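Local coordinates for protein inositol-3-phosphate synthase (Caenorhabditis elegans, PDB 1VKO) that binds nicotinamide-adenine-dinucleotide in a Rossmann-type domain, belongs to the myo-inositol-1-phosphate synthase family and assembles from four copies of its chain, at residues Asp65-Thr70 and Asp467-Phe472; Ser119-Ala124 and Leu451-Glu456; Glu225-Asp230 and Asn283-Ala288. All coordinates share one frame; numbering follows the deposited sequence.

Contact 1 (Asp65-Thr70 and Asp467-Phe472); sequences DYSFKT and DEYKPF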
ATOM      1  N   ASP A  65     -14.103  48.626   5.043  1.00 34.54           N
ATOM      2  CA  ASP A  65     -15.019  48.589   3.916  1.00 35.59           C
ATOM      3  C   ASP A  65     -14.234  48.581   2.616  1.00 34.33           C
ATOM      4  O   ASP A  65     -13.473  49.501   2.336  1.00 35.25           O
ATOM      5  CB  ASP A  65     -16.012  49.750   3.980  1.00 37.32           C
ATOM      6  CG  ASP A  65     -16.907  49.680   5.214  1.00 45.59           C
ATOM      7  OD1 ASP A  65     -16.695  48.764   6.036  1.00 43.28           O
ATOM      8  OD2 ASP A  65     -17.835  50.494   5.456  1.00 50.34           O
ATOM      9  N   TYR A  66     -14.380  47.512   1.847  1.00 33.08           N
ATOM     10  CA  TYR A  66     -13.781  47.450   0.524  1.00 32.81           C
ATOM     11  C   TYR A  66     -14.849  47.841  -0.489  1.00 33.16           C
ATOM     12  O   TYR A  66     -16.004  47.486  -0.314  1.00 36.86           O
ATOM     13  CB  TYR A  66     -13.264  46.032   0.238  1.00 32.74           C
ATOM     14  CG  TYR A  66     -11.855  45.749   0.715  1.00 32.05           C
ATOM     15  CD1 TYR A  66     -11.618  45.242   1.985  1.00 35.01           C
ATOM     16  CD2 TYR A  66     -10.755  45.989  -0.104  1.00 33.19           C
ATOM     17  CE1 TYR A  66     -10.318  44.978   2.436  1.00 24.40           C
ATOM     18  CE2 TYR A  66      -9.443  45.723   0.340  1.00 28.77           C
ATOM     19  CZ  TYR A  66      -9.241  45.217   1.612  1.00 32.46           C
ATOM     20  OH  TYR A  66      -7.962  44.941   2.070  1.00 28.25           O
ATOM     21  N   SER A  67     -14.489  48.584  -1.529  1.00 31.48           N
ATOM     22  CA  SER A  67     -15.437  48.837  -2.602  1.00 30.66           C
ATOM     23  C   SER A  67     -14.883  48.223  -3.869  1.00 29.40           C
ATOM     24  O   SER A  67     -13.892  48.699  -4.383  1.00 33.42           O
ATOM     25  CB  SER A  67     -15.689  50.340  -2.776  1.00 32.17           C
ATOM     26  OG  SER A  67     -16.765  50.559  -3.675  1.00 37.40           O
ATOM     27  N   PHE A  68     -15.487  47.141  -4.352  1.00 28.58           N
ATOM     28  CA  PHE A  68     -14.954  46.430  -5.521  1.00 27.21           C
ATOM     29  C   PHE A  68     -15.667  46.872  -6.775  1.00 27.00           C
ATOM     30  O   PHE A  68     -16.870  47.150  -6.749  1.00 28.82           O
ATOM     31  CB  PHE A  68     -15.104  44.895  -5.408  1.00 27.75           C
ATOM     32  CG  PHE A  68     -14.490  44.300  -4.169  1.00 23.29           C
ATOM     33  CD1 PHE A  68     -13.122  44.241  -4.009  1.00 21.32           C
ATOM     34  CD2 PHE A  68     -15.290  43.802  -3.167  1.00 21.82           C
ATOM     35  CE1 PHE A  68     -12.556  43.702  -2.843  1.00 31.12           C
ATOM     36  CE2 PHE A  68     -14.728  43.241  -2.005  1.00 26.04           C
ATOM     37  CZ  PHE A  68     -13.371  43.195  -1.846  1.00 19.97           C
ATOM     38  N   LYS A  69     -14.940  46.906  -7.882  1.00 24.14           N
ATOM     39  CA  LYS A  69     -15.589  46.966  -9.175  1.00 27.38           C
ATOM     40  C   LYS A  69     -15.111  45.762  -9.934  1.00 26.95           C
ATOM     41  O   LYS A  69     -13.913  45.479  -9.914  1.00 29.09           O
ATOM     42  CB  LYS A  69     -15.253  48.258  -9.954  1.00 27.25           C
ATOM     43  CG  LYS A  69     -16.137  49.482  -9.667  1.00 29.53           C
ATOM     44  CD  LYS A  69     -15.767  50.615 -10.658  1.00 44.77           C
ATOM     45  CE  LYS A  69     -16.686  51.861 -10.584  1.00 51.58           C
ATOM     46  NZ  LYS A  69     -16.418  52.730  -9.402  1.00 51.79           N
ATOM     47  N   THR A  70     -16.042  45.068 -10.598  1.00 26.73           N
ATOM     48  CA  THR A  70     -15.721  43.900 -11.406  1.00 26.80           C
ATOM     49  C   THR A  70     -16.284  44.001 -12.796  1.00 26.80           C
ATOM     50  O   THR A  70     -17.495  43.921 -12.962  1.00 29.11           O
ATOM     51  CB  THR A  70     -16.288  42.612 -10.762  1.00 27.31           C
ATOM     52  OG1 THR A  70     -15.734  42.438  -9.455  1.00 26.96           O
ATOM     53  CG2 THR A  70     -15.794  41.376 -11.527  1.00 23.10           C
ATOM     54  N   ASP A 467     -10.065  57.053  -3.243  1.00 60.81           N
ATOM     55  CA  ASP A 467     -10.932  57.800  -4.192  1.00 62.39           C
ATOM     56  C   ASP A 467     -10.698  57.470  -5.680  1.00 61.80           C
ATOM     57  O   ASP A 467     -11.521  57.838  -6.535  1.00 63.40           O
ATOM     58  CB  ASP A 467     -10.898  59.333  -3.974  1.00 63.54           C
ATOM     59  CG  ASP A 467     -11.873  59.806  -2.893  1.00 67.47           C
ATOM     60  OD1 ASP A 467     -13.037  59.332  -2.855  1.00 70.00           O
ATOM     61  OD2 ASP A 467     -11.559  60.666  -2.041  1.00 68.06           O
ATOM     62  N   GLU A 468      -9.584  56.797  -5.984  1.00 59.20           N
ATOM     63  CA  GLU A 468      -9.389  56.181  -7.302  1.00 56.95           C
ATOM     64  C   GLU A 468      -9.375  54.666  -7.123  1.00 52.87           C
ATOM     65  O   GLU A 468      -9.111  54.158  -6.030  1.00 52.14           O
ATOM     66  CB  GLU A 468      -8.109  56.679  -7.997  1.00 58.17           C
ATOM     67  CG  GLU A 468      -8.067  58.191  -8.268  1.00 65.34           C
ATOM     68  CD  GLU A 468      -8.612  58.617  -9.638  1.00 67.63           C
ATOM     69  OE1 GLU A 468      -7.856  58.558 -10.636  1.00 66.33           O
ATOM     70  OE2 GLU A 468      -9.786  59.054  -9.716  1.00 62.09           O
ATOM     71  N   TYR A 469      -9.688  53.947  -8.190  1.00 49.17           N
ATOM     72  CA  TYR A 469      -9.751  52.500  -8.123  1.00 46.17           C
ATOM     73  C   TYR A 469      -8.448  51.903  -8.574  1.00 45.83           C
ATOM     74  O   TYR A 469      -7.845  52.379  -9.545  1.00 46.14           O
ATOM     75  CB  TYR A 469     -10.903  51.973  -8.969  1.00 45.48           C
ATOM     76  CG  TYR A 469     -12.203  52.042  -8.222  1.00 43.12           C
ATOM     77  CD1 TYR A 469     -12.844  53.265  -8.006  1.00 36.71           C
ATOM     78  CD2 TYR A 469     -12.780  50.894  -7.694  1.00 40.71           C
ATOM     79  CE1 TYR A 469     -14.026  53.333  -7.300  1.00 32.73           C
ATOM     80  CE2 TYR A 469     -13.962  50.957  -6.990  1.00 35.63           C
ATOM     81  CZ  TYR A 469     -14.574  52.175  -6.800  1.00 36.19           C
ATOM     82  OH  TYR A 469     -15.748  52.228  -6.113  1.00 48.86           O
ATOM     83  N   LYS A 470      -8.016  50.862  -7.863  1.00 43.64           N
ATOM     84  CA  LYS A 470      -6.734  50.203  -8.119  1.00 41.68           C
ATOM     85  C   LYS A 470      -6.923  48.693  -8.308  1.00 40.35           C
ATOM     86  O   LYS A 470      -7.857  48.127  -7.734  1.00 39.99           O
ATOM     87  CB  LYS A 470      -5.744  50.506  -6.981  1.00 41.53           C
ATOM     88  CG  LYS A 470      -5.126  51.939  -7.054  1.00 45.65           C
ATOM     89  CD  LYS A 470      -4.110  52.249  -5.923  1.00 56.04           C
ATOM     90  CE  LYS A 470      -2.987  51.176  -5.778  1.00 62.89           C
ATOM     91  NZ  LYS A 470      -2.274  51.174  -4.451  1.00 53.22           N
ATOM     92  N   PRO A 471      -6.079  48.056  -9.136  1.00 39.63           N
ATOM     93  CA  PRO A 471      -6.009  46.585  -9.198  1.00 36.71           C
ATOM     94  C   PRO A 471      -5.298  45.974  -7.989  1.00 36.30           C
ATOM     95  O   PRO A 471      -4.519  46.642  -7.307  1.00 35.30           O
ATOM     96  CB  PRO A 471      -5.162  46.339 -10.439  1.00 35.58           C
ATOM     97  CG  PRO A 471      -4.248  47.530 -10.494  1.00 39.16           C
ATOM     98  CD  PRO A 471      -5.141  48.685 -10.096  1.00 37.87           C
ATOM     99  N   PHE A 472      -5.547  44.698  -7.736  1.00 36.29           N
ATOM    100  CA  PHE A 472      -4.756  43.942  -6.749  1.00 35.63           C
ATOM    101  C   PHE A 472      -3.226  44.047  -6.979  1.00 35.48           C
ATOM    102  O   PHE A 472      -2.783  44.428  -8.068  1.00 35.97           O
ATOM    103  CB  PHE A 472      -5.203  42.484  -6.789  1.00 35.47           C
ATOM    104  CG  PHE A 472      -6.664  42.273  -6.427  1.00 38.94           C
ATOM    105  CD1 PHE A 472      -7.316  43.125  -5.523  1.00 43.50           C
ATOM    106  CD2 PHE A 472      -7.369  41.179  -6.939  1.00 44.34           C
ATOM    107  CE1 PHE A 472      -8.655  42.913  -5.157  1.00 39.97           C
ATOM    108  CE2 PHE A 472      -8.711  40.953  -6.586  1.00 45.01           C
ATOM    109  CZ  PHE A 472      -9.358  41.835  -5.691  1.00 44.25           C
TER
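Tyr-469 is held by two side chains of the strand Asp-65 to Thr-70, Lys-69 over one ring face and Ser-67 at the hydroxyl. The cation-pi geometry is clear: Lys-69 NZ stands 3.6 Å from the centroid of the Tyr-469 ring, 31° off the normal, displaced toward the CZ and CE1 side. Lys-69 CD makes a CH-pi contact with the same ring, 4.2 Å from its centroid. The lysine chain crosses the tyrosine at about a right angle, straight through CE and then turned at its last torsion (chi4 76°), which brings the ammonium back over the ring. Beyond the ring, Ser-67 OG and Tyr-469 OH share a hydrogen bond of 3.1 Å in which either may donate. The serine backbone also takes part, Ser-67 O lying 3.4 Å from Tyr-469 CE2 in an oblique position.

Further out, the nearest alpha carbons, CA of Lys-69 and CA of Tyr-469, are 8.1 Å apart, because strand 461-464 runs between the two segments. It pairs by backbone hydrogen bonds with Ser-67 (through Lys-464) and Lys-69 (through Ser-462). Phe-68 points from the other sheet face, onto Ala-511 and Leu-512 of helix 498-513 and Ile-523 of the second subunit.

Since NZ meets Tyr-469 OH at a poor angle for hydrogen bonding, lysine probably holds the ring through its pi cloud, while the serine bond fixes the hydroxyl at strand 56-71, so that the ring of an outer-strand residue reaches across strand 461-464.

Contact 2 (Ser119-Ala124 and Leu451-Glu456); sequences SVTQTA and LAILTE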
ATOM      1  N   SER A 119     -10.731  20.830 -13.042  1.00 24.61           N
ATOM      2  CA  SER A 119     -10.621  22.294 -13.101  1.00 21.91           C
ATOM      3  C   SER A 119     -11.396  22.829 -11.894  1.00 22.99           C
ATOM      4  O   SER A 119     -12.577  22.553 -11.787  1.00 23.02           O
ATOM      5  CB  SER A 119     -11.265  22.800 -14.410  1.00 25.55           C
ATOM      6  OG  SER A 119     -11.025  24.191 -14.664  1.00 27.54           O
ATOM      7  N   VAL A 120     -10.766  23.536 -10.956  1.00 23.52           N
ATOM      8  CA  VAL A 120     -11.554  24.201  -9.908  1.00 24.00           C
ATOM      9  C   VAL A 120     -12.599  25.143 -10.527  1.00 26.58           C
ATOM     10  O   VAL A 120     -13.786  25.095 -10.157  1.00 29.38           O
ATOM     11  CB  VAL A 120     -10.704  24.972  -8.877  1.00 25.00           C
ATOM     12  CG1 VAL A 120     -11.581  25.709  -7.868  1.00 24.38           C
ATOM     13  CG2 VAL A 120      -9.795  24.034  -8.106  1.00 23.66           C
ATOM     14  N   THR A 121     -12.195  25.966 -11.493  1.00 26.81           N
ATOM     15  CA  THR A 121     -13.098  27.006 -11.991  1.00 24.70           C
ATOM     16  C   THR A 121     -14.272  26.415 -12.746  1.00 27.47           C
ATOM     17  O   THR A 121     -15.345  26.961 -12.675  1.00 30.28           O
ATOM     18  CB  THR A 121     -12.367  28.045 -12.848  1.00 27.72           C
ATOM     19  OG1 THR A 121     -11.723  27.421 -13.974  1.00 21.14           O
ATOM     20  CG2 THR A 121     -11.222  28.694 -12.057  1.00 25.16           C
ATOM     21  N   GLN A 122     -14.071  25.288 -13.434  1.00 26.62           N
ATOM     22  CA  GLN A 122     -15.095  24.736 -14.293  1.00 25.26           C
ATOM     23  C   GLN A 122     -15.990  23.772 -13.549  1.00 26.58           C
ATOM     24  O   GLN A 122     -17.100  23.549 -13.997  1.00 27.38           O
ATOM     25  CB  GLN A 122     -14.532  24.028 -15.541  1.00 24.97           C
ATOM     26  CG  GLN A 122     -13.756  24.900 -16.516  1.00 21.46           C
ATOM     27  CD  GLN A 122     -14.459  26.232 -16.858  1.00 28.10           C
ATOM     28  OE1 GLN A 122     -13.944  27.310 -16.545  1.00 27.97           O
ATOM     29  NE2 GLN A 122     -15.618  26.149 -17.498  1.00 16.32           N
ATOM     30  N   THR A 123     -15.521  23.205 -12.423  1.00 28.67           N
ATOM     31  CA  THR A 123     -16.276  22.150 -11.719  1.00 27.22           C
ATOM     32  C   THR A 123     -16.399  22.212 -10.184  1.00 28.67           C
ATOM     33  O   THR A 123     -17.213  21.474  -9.617  1.00 30.55           O
ATOM     34  CB  THR A 123     -15.865  20.685 -12.193  1.00 29.58           C
ATOM     35  OG1 THR A 123     -14.689  20.245 -11.516  1.00 32.62           O
ATOM     36  CG2 THR A 123     -15.431  20.667 -13.635  1.00 25.75           C
ATOM     37  N   ALA A 124     -15.638  23.060  -9.495  1.00 26.36           N
ATOM     38  CA  ALA A 124     -15.922  23.261  -8.062  1.00 24.94           C
ATOM     39  C   ALA A 124     -17.301  23.891  -7.859  1.00 26.37           C
ATOM     40  O   ALA A 124     -17.771  24.686  -8.692  1.00 26.39           O
ATOM     41  CB  ALA A 124     -14.837  24.108  -7.384  1.00 22.87           C
ATOM     42  N   LEU A 451      -5.260  28.638 -14.013  1.00 23.98           N
ATOM     43  CA  LEU A 451      -4.345  29.772 -13.786  1.00 22.44           C
ATOM     44  C   LEU A 451      -4.669  30.899 -14.790  1.00 20.38           C
ATOM     45  O   LEU A 451      -4.850  32.066 -14.425  1.00 18.54           O
ATOM     46  CB  LEU A 451      -2.881  29.334 -13.872  1.00 19.54           C
ATOM     47  CG  LEU A 451      -2.336  28.405 -12.775  1.00 17.69           C
ATOM     48  CD1 LEU A 451      -1.212  27.558 -13.351  1.00 22.54           C
ATOM     49  CD2 LEU A 451      -1.857  29.164 -11.539  1.00  7.65           C
ATOM     50  N   ALA A 452      -4.775  30.544 -16.060  1.00 20.43           N
ATOM     51  CA  ALA A 452      -5.099  31.536 -17.058  1.00 19.42           C
ATOM     52  C   ALA A 452      -6.404  32.225 -16.627  1.00 21.83           C
ATOM     53  O   ALA A 452      -6.509  33.461 -16.672  1.00 25.17           O
ATOM     54  CB  ALA A 452      -5.234  30.884 -18.442  1.00 18.69           C
ATOM     55  N   ILE A 453      -7.371  31.431 -16.166  1.00 20.16           N
ATOM     56  CA  ILE A 453      -8.745  31.900 -16.059  1.00 19.62           C
ATOM     57  C   ILE A 453      -8.880  32.833 -14.857  1.00 20.79           C
ATOM     58  O   ILE A 453      -9.503  33.892 -14.929  1.00 20.90           O
ATOM     59  CB  ILE A 453      -9.727  30.700 -16.080  1.00 18.75           C
ATOM     60  CG1 ILE A 453      -9.875  30.191 -17.528  1.00 18.19           C
ATOM     61  CG2 ILE A 453     -11.099  31.053 -15.485  1.00 17.09           C
ATOM     62  CD1 ILE A 453     -10.654  28.911 -17.671  1.00  7.84           C
ATOM     63  N   LEU A 454      -8.255  32.472 -13.758  1.00 20.90           N
ATOM     64  CA  LEU A 454      -8.280  33.340 -12.603  1.00 21.71           C
ATOM     65  C   LEU A 454      -7.489  34.619 -12.838  1.00 23.25           C
ATOM     66  O   LEU A 454      -7.788  35.651 -12.222  1.00 25.48           O
ATOM     67  CB  LEU A 454      -7.747  32.589 -11.381  1.00 23.56           C
ATOM     68  CG  LEU A 454      -8.667  31.450 -10.995  1.00 19.60           C
ATOM     69  CD1 LEU A 454      -7.955  30.480 -10.121  1.00 17.59           C
ATOM     70  CD2 LEU A 454     -10.007  31.934 -10.367  1.00 18.19           C
ATOM     71  N   THR A 455      -6.481  34.563 -13.722  1.00 23.26           N
ATOM     72  CA  THR A 455      -5.703  35.758 -14.058  1.00 21.71           C
ATOM     73  C   THR A 455      -6.530  36.798 -14.822  1.00 24.41           C
ATOM     74  O   THR A 455      -6.538  37.969 -14.451  1.00 24.75           O
ATOM     75  CB  THR A 455      -4.436  35.408 -14.835  1.00 23.31           C
ATOM     76  OG1 THR A 455      -3.567  34.634 -14.002  1.00 22.55           O
ATOM     77  CG2 THR A 455      -3.620  36.680 -15.108  1.00 17.62           C
ATOM     78  N   GLU A 456      -7.220  36.358 -15.876  1.00 25.14           N
ATOM     79  CA  GLU A 456      -8.086  37.241 -16.653  1.00 29.34           C
ATOM     80  C   GLU A 456      -9.170  37.839 -15.769  1.00 31.70           C
ATOM     81  O   GLU A 456      -9.548  38.999 -15.943  1.00 34.70           O
ATOM     82  CB  GLU A 456      -8.727  36.494 -17.818  1.00 27.99           C
ATOM     83  CG  GLU A 456      -9.346  37.390 -18.883  1.00 26.68           C
ATOM     84  CD  GLU A 456     -10.667  37.998 -18.462  1.00 24.03           C
ATOM     85  OE1 GLU A 456     -11.491  37.264 -17.874  1.00 20.80           O
ATOM     86  OE2 GLU A 456     -10.897  39.211 -18.729  1.00 29.11           O
TER
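The carboxamide of Gln-122 is the flat side-chain group here, and its end meets the CD1 methyl of Ile-453, the two side chains crossing at about a right angle. Which amide atom does the touching is uncertain. Two backbone carbonyl groups are also flat and are approached on both faces: the amide of Thr-123 comes to Ser-119 O from one side of the peptide plane and the hydroxyl from the other, and Thr-455 does the same at Leu-451 O. The hydroxyl bond from Thr-123 OG1 to Ser-119 O is 3.1 Å. That from Thr-455 OG1 to Leu-451 O is 2.9 Å.

Thr-121 carries most of the packing across the contact. Its OG1 is tucked over the backbone, with N on one flank and C on the other (chi1 58°), which leaves the CG2 methyl to face Leu-454: Thr-121 CG2 is 3.9 Å from Leu-454 CD2. On the hydroxyl side, Thr-121 OG1 lies 4.0 Å from Ile-453 CG2, a van der Waals contact.

Helix 440-458 lies between the parallel Rossmann-type sheet on one side and helices 120-123 and 498-513 on the other. Leu-451, pointing away from helix 120-123, meets Ile-297 and Leu-246 of the sheet, while Ile-453 points at the short helix and Leu-454 reaches it with its CD2 methyl, also touching Leu-505 of helix 498-513.

The start of the short helix is tied to the long one through Asp-450, whose OD1 bonds the hydroxyls of both Ser-119 and Thr-121 and whose OD2 takes Val-120 N. Ser-119 is in addition the N-cap, though its OG receives Gln-122 N only weakly, at 3.5 Å. Farther along, Thr-123 O accepts from Asn-388 ND2 of the second subunit.

Contact 3 (Glu225-Asp230 and Asn283-Ala288); sequences EHIRAD and NIFAVA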
ATOM      1  N   GLU A 225      13.723  40.879 -27.830  1.00 26.94           N
ATOM      2  CA  GLU A 225      12.979  41.600 -28.837  1.00 27.22           C
ATOM      3  C   GLU A 225      12.202  40.647 -29.720  1.00 27.18           C
ATOM      4  O   GLU A 225      11.132  40.987 -30.206  1.00 26.16           O
ATOM      5  CB  GLU A 225      13.943  42.420 -29.692  1.00 27.79           C
ATOM      6  CG  GLU A 225      14.285  43.776 -29.100  1.00 28.81           C
ATOM      7  CD  GLU A 225      13.069  44.661 -28.911  1.00 26.34           C
ATOM      8  OE1 GLU A 225      12.061  44.528 -29.660  1.00 37.32           O
ATOM      9  OE2 GLU A 225      13.119  45.499 -28.002  1.00 33.80           O
ATOM     10  N   HIS A 226      12.749  39.452 -29.931  1.00 26.49           N
ATOM     11  CA  HIS A 226      12.135  38.494 -30.846  1.00 26.25           C
ATOM     12  C   HIS A 226      10.832  37.990 -30.250  1.00 26.84           C
ATOM     13  O   HIS A 226       9.812  37.916 -30.950  1.00 27.34           O
ATOM     14  CB  HIS A 226      13.075  37.323 -31.083  1.00 25.31           C
ATOM     15  CG  HIS A 226      12.558  36.311 -32.057  1.00 28.61           C
ATOM     16  ND1 HIS A 226      13.148  36.091 -33.281  1.00 24.06           N
ATOM     17  CD2 HIS A 226      11.522  35.443 -31.979  1.00 25.17           C
ATOM     18  CE1 HIS A 226      12.506  35.126 -33.914  1.00 27.40           C
ATOM     19  NE2 HIS A 226      11.516  34.714 -33.143  1.00 28.27           N
ATOM     20  N   ILE A 227      10.865  37.633 -28.964  1.00 23.05           N
ATOM     21  CA  ILE A 227       9.649  37.216 -28.243  1.00 18.81           C
ATOM     22  C   ILE A 227       8.653  38.360 -28.082  1.00 18.10           C
ATOM     23  O   ILE A 227       7.453  38.135 -28.161  1.00 16.96           O
ATOM     24  CB  ILE A 227       9.994  36.707 -26.848  1.00 15.62           C
ATOM     25  CG1 ILE A 227      11.095  35.643 -26.917  1.00 13.69           C
ATOM     26  CG2 ILE A 227       8.728  36.173 -26.178  1.00 12.46           C
ATOM     27  CD1 ILE A 227      10.681  34.350 -27.573  1.00 22.81           C
ATOM     28  N   ARG A 228       9.140  39.569 -27.780  1.00 19.30           N
ATOM     29  CA  ARG A 228       8.244  40.724 -27.742  1.00 21.84           C
ATOM     30  C   ARG A 228       7.469  40.729 -29.070  1.00 21.07           C
ATOM     31  O   ARG A 228       6.250  40.814 -29.082  1.00 20.48           O
ATOM     32  CB  ARG A 228       9.026  42.028 -27.566  1.00 20.82           C
ATOM     33  CG  ARG A 228       9.627  42.175 -26.188  1.00 21.42           C
ATOM     34  CD  ARG A 228      10.114  43.557 -25.860  1.00 18.80           C
ATOM     35  NE  ARG A 228       8.996  44.486 -25.767  1.00 17.89           N
ATOM     36  CZ  ARG A 228       9.120  45.792 -25.568  1.00 22.24           C
ATOM     37  NH1 ARG A 228      10.319  46.351 -25.435  1.00 25.08           N
ATOM     38  NH2 ARG A 228       8.034  46.540 -25.483  1.00 20.03           N
ATOM     39  N   ALA A 229       8.202  40.571 -30.168  1.00 19.49           N
ATOM     40  CA  ALA A 229       7.632  40.621 -31.522  1.00 22.67           C
ATOM     41  C   ALA A 229       6.562  39.566 -31.668  1.00 21.36           C
ATOM     42  O   ALA A 229       5.507  39.817 -32.261  1.00 22.14           O
ATOM     43  CB  ALA A 229       8.756  40.421 -32.563  1.00 20.56           C
ATOM     44  N   ASP A 230       6.812  38.403 -31.049  1.00 21.58           N
ATOM     45  CA  ASP A 230       5.915  37.233 -31.104  1.00 19.77           C
ATOM     46  C   ASP A 230       4.609  37.498 -30.403  1.00 18.94           C
ATOM     47  O   ASP A 230       3.542  37.086 -30.861  1.00 19.60           O
ATOM     48  CB  ASP A 230       6.589  35.980 -30.537  1.00 18.94           C
ATOM     49  CG  ASP A 230       7.586  35.336 -31.513  1.00 26.07           C
ATOM     50  OD1 ASP A 230       7.505  35.558 -32.760  1.00 31.89           O
ATOM     51  OD2 ASP A 230       8.472  34.547 -31.124  1.00 29.69           O
ATOM     52  N   ASN A 283      13.653  33.956 -17.767  1.00 18.18           N
ATOM     53  CA  ASN A 283      13.712  35.381 -17.404  1.00 17.31           C
ATOM     54  C   ASN A 283      13.314  36.234 -18.604  1.00 20.00           C
ATOM     55  O   ASN A 283      12.625  37.216 -18.444  1.00 22.76           O
ATOM     56  CB  ASN A 283      15.123  35.783 -17.017  1.00 17.67           C
ATOM     57  CG  ASN A 283      15.513  35.375 -15.577  1.00 21.69           C
ATOM     58  OD1 ASN A 283      16.691  35.344 -15.251  1.00 27.63           O
ATOM     59  ND2 ASN A 283      14.537  35.098 -14.728  1.00 19.38           N
ATOM     60  N   ILE A 284      13.756  35.841 -19.796  1.00 19.65           N
ATOM     61  CA  ILE A 284      13.531  36.614 -21.010  1.00 21.52           C
ATOM     62  C   ILE A 284      12.061  36.572 -21.405  1.00 23.38           C
ATOM     63  O   ILE A 284      11.457  37.621 -21.586  1.00 26.34           O
ATOM     64  CB  ILE A 284      14.518  36.224 -22.167  1.00 23.10           C
ATOM     65  CG1 ILE A 284      15.958  36.615 -21.761  1.00 18.02           C
ATOM     66  CG2 ILE A 284      14.197  37.000 -23.423  1.00 19.13           C
ATOM     67  CD1 ILE A 284      17.050  35.821 -22.430  1.00 27.69           C
ATOM     68  N   PHE A 285      11.455  35.383 -21.459  1.00 21.40           N
ATOM     69  CA  PHE A 285      10.006  35.329 -21.535  1.00 15.93           C
ATOM     70  C   PHE A 285       9.313  36.189 -20.484  1.00 18.13           C
ATOM     71  O   PHE A 285       8.434  36.947 -20.826  1.00 23.53           O
ATOM     72  CB  PHE A 285       9.480  33.898 -21.477  1.00 17.59           C
ATOM     73  CG  PHE A 285       9.764  33.100 -22.691  1.00  8.72           C
ATOM     74  CD1 PHE A 285       8.899  33.174 -23.794  1.00 17.89           C
ATOM     75  CD2 PHE A 285      10.893  32.281 -22.769  1.00  9.52           C
ATOM     76  CE1 PHE A 285       9.156  32.413 -24.964  1.00 11.23           C
ATOM     77  CE2 PHE A 285      11.167  31.497 -23.937  1.00 21.02           C
ATOM     78  CZ  PHE A 285      10.287  31.577 -25.051  1.00  2.84           C
ATOM     79  N   ALA A 286       9.679  36.100 -19.206  1.00 19.36           N
ATOM     80  CA  ALA A 286       8.933  36.901 -18.227  1.00 19.94           C
ATOM     81  C   ALA A 286       9.022  38.366 -18.620  1.00 24.17           C
ATOM     82  O   ALA A 286       7.998  39.073 -18.655  1.00 26.36           O
ATOM     83  CB  ALA A 286       9.421  36.665 -16.794  1.00 22.38           C
ATOM     84  N   VAL A 287      10.235  38.812 -18.957  1.00 25.91           N
ATOM     85  CA  VAL A 287      10.466  40.202 -19.425  1.00 25.16           C
ATOM     86  C   VAL A 287       9.709  40.554 -20.722  1.00 22.95           C
ATOM     87  O   VAL A 287       9.035  41.574 -20.795  1.00 24.02           O
ATOM     88  CB  VAL A 287      11.978  40.512 -19.480  1.00 26.21           C
ATOM     89  CG1 VAL A 287      12.255  41.892 -20.061  1.00 30.82           C
ATOM     90  CG2 VAL A 287      12.560  40.457 -18.075  1.00 24.17           C
ATOM     91  N   ALA A 288       9.764  39.695 -21.730  1.00 23.28           N
ATOM     92  CA  ALA A 288       9.033  39.970 -22.966  1.00 26.12           C
ATOM     93  C   ALA A 288       7.521  40.132 -22.739  1.00 28.01           C
ATOM     94  O   ALA A 288       6.843  40.849 -23.484  1.00 29.12           O
ATOM     95  CB  ALA A 288       9.293  38.898 -23.953  1.00 24.32           C
TER
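Ile-227 makes the apolar part of the contact with two branches. Its CD1 lies 3.6 Å from Phe-285 CE1, approaching the ring obliquely, and its CG2 lies 3.6 Å from Ala-288 CB. The isoleucine and phenylalanine side chains cross at about a right angle. Phe-285 also packs edge-to-face (T-shaped) with Trp-159. Arg-228 adds its aliphatic stem, with CG 3.9 Å from Ala-288 CA.

The backbones come close where the side chain is small: Arg-228 CA and Ala-288 CA are 4.9 Å apart. Over these short segments the helix axes approach to 8.9 Å and cross at -48°.

Polar interactions lie at the margin. The Arg-228 chain bends at chi3 (67°) and its NE forms a salt bridge with Glu-292, while Arg-228 NH1 makes a long ion pair with Glu-225 OE2, at 3.9 Å.

Helix 220-238 leads into strand 242-247 and helix 281-291 into strand 295-298, neighbours in the parallel sheet. Two such helices packed side by side are characteristic of a Rossmann-type alpha/beta domain, and the Phe-285 side chain lies about 5 Å from the bound NAD.

Overall arrangement
The three contacts are nested along the chain: contact 3 lies inside the loop closed by contact 2, which lies inside that of contact 1. None touches another. Their centres lie 22 Å (1 and 2), 25 Å (2 and 3) and 31 Å (1 and 3) apart. Contact 1 belongs to the antiparallel sheet, whereas contact 2 touches strands 242-247 and 295-298 of the parallel sheet and contact 3 touches 295-298. Helix 498-513 packs against both contacts 1 and 2, and both also touch the second subunit, while contact 3 meets no other chain and lies beside NAD. Contact 2 thus meets both parallel sheet and second subunit, consistent with a place between interface and cofactor-binding domain.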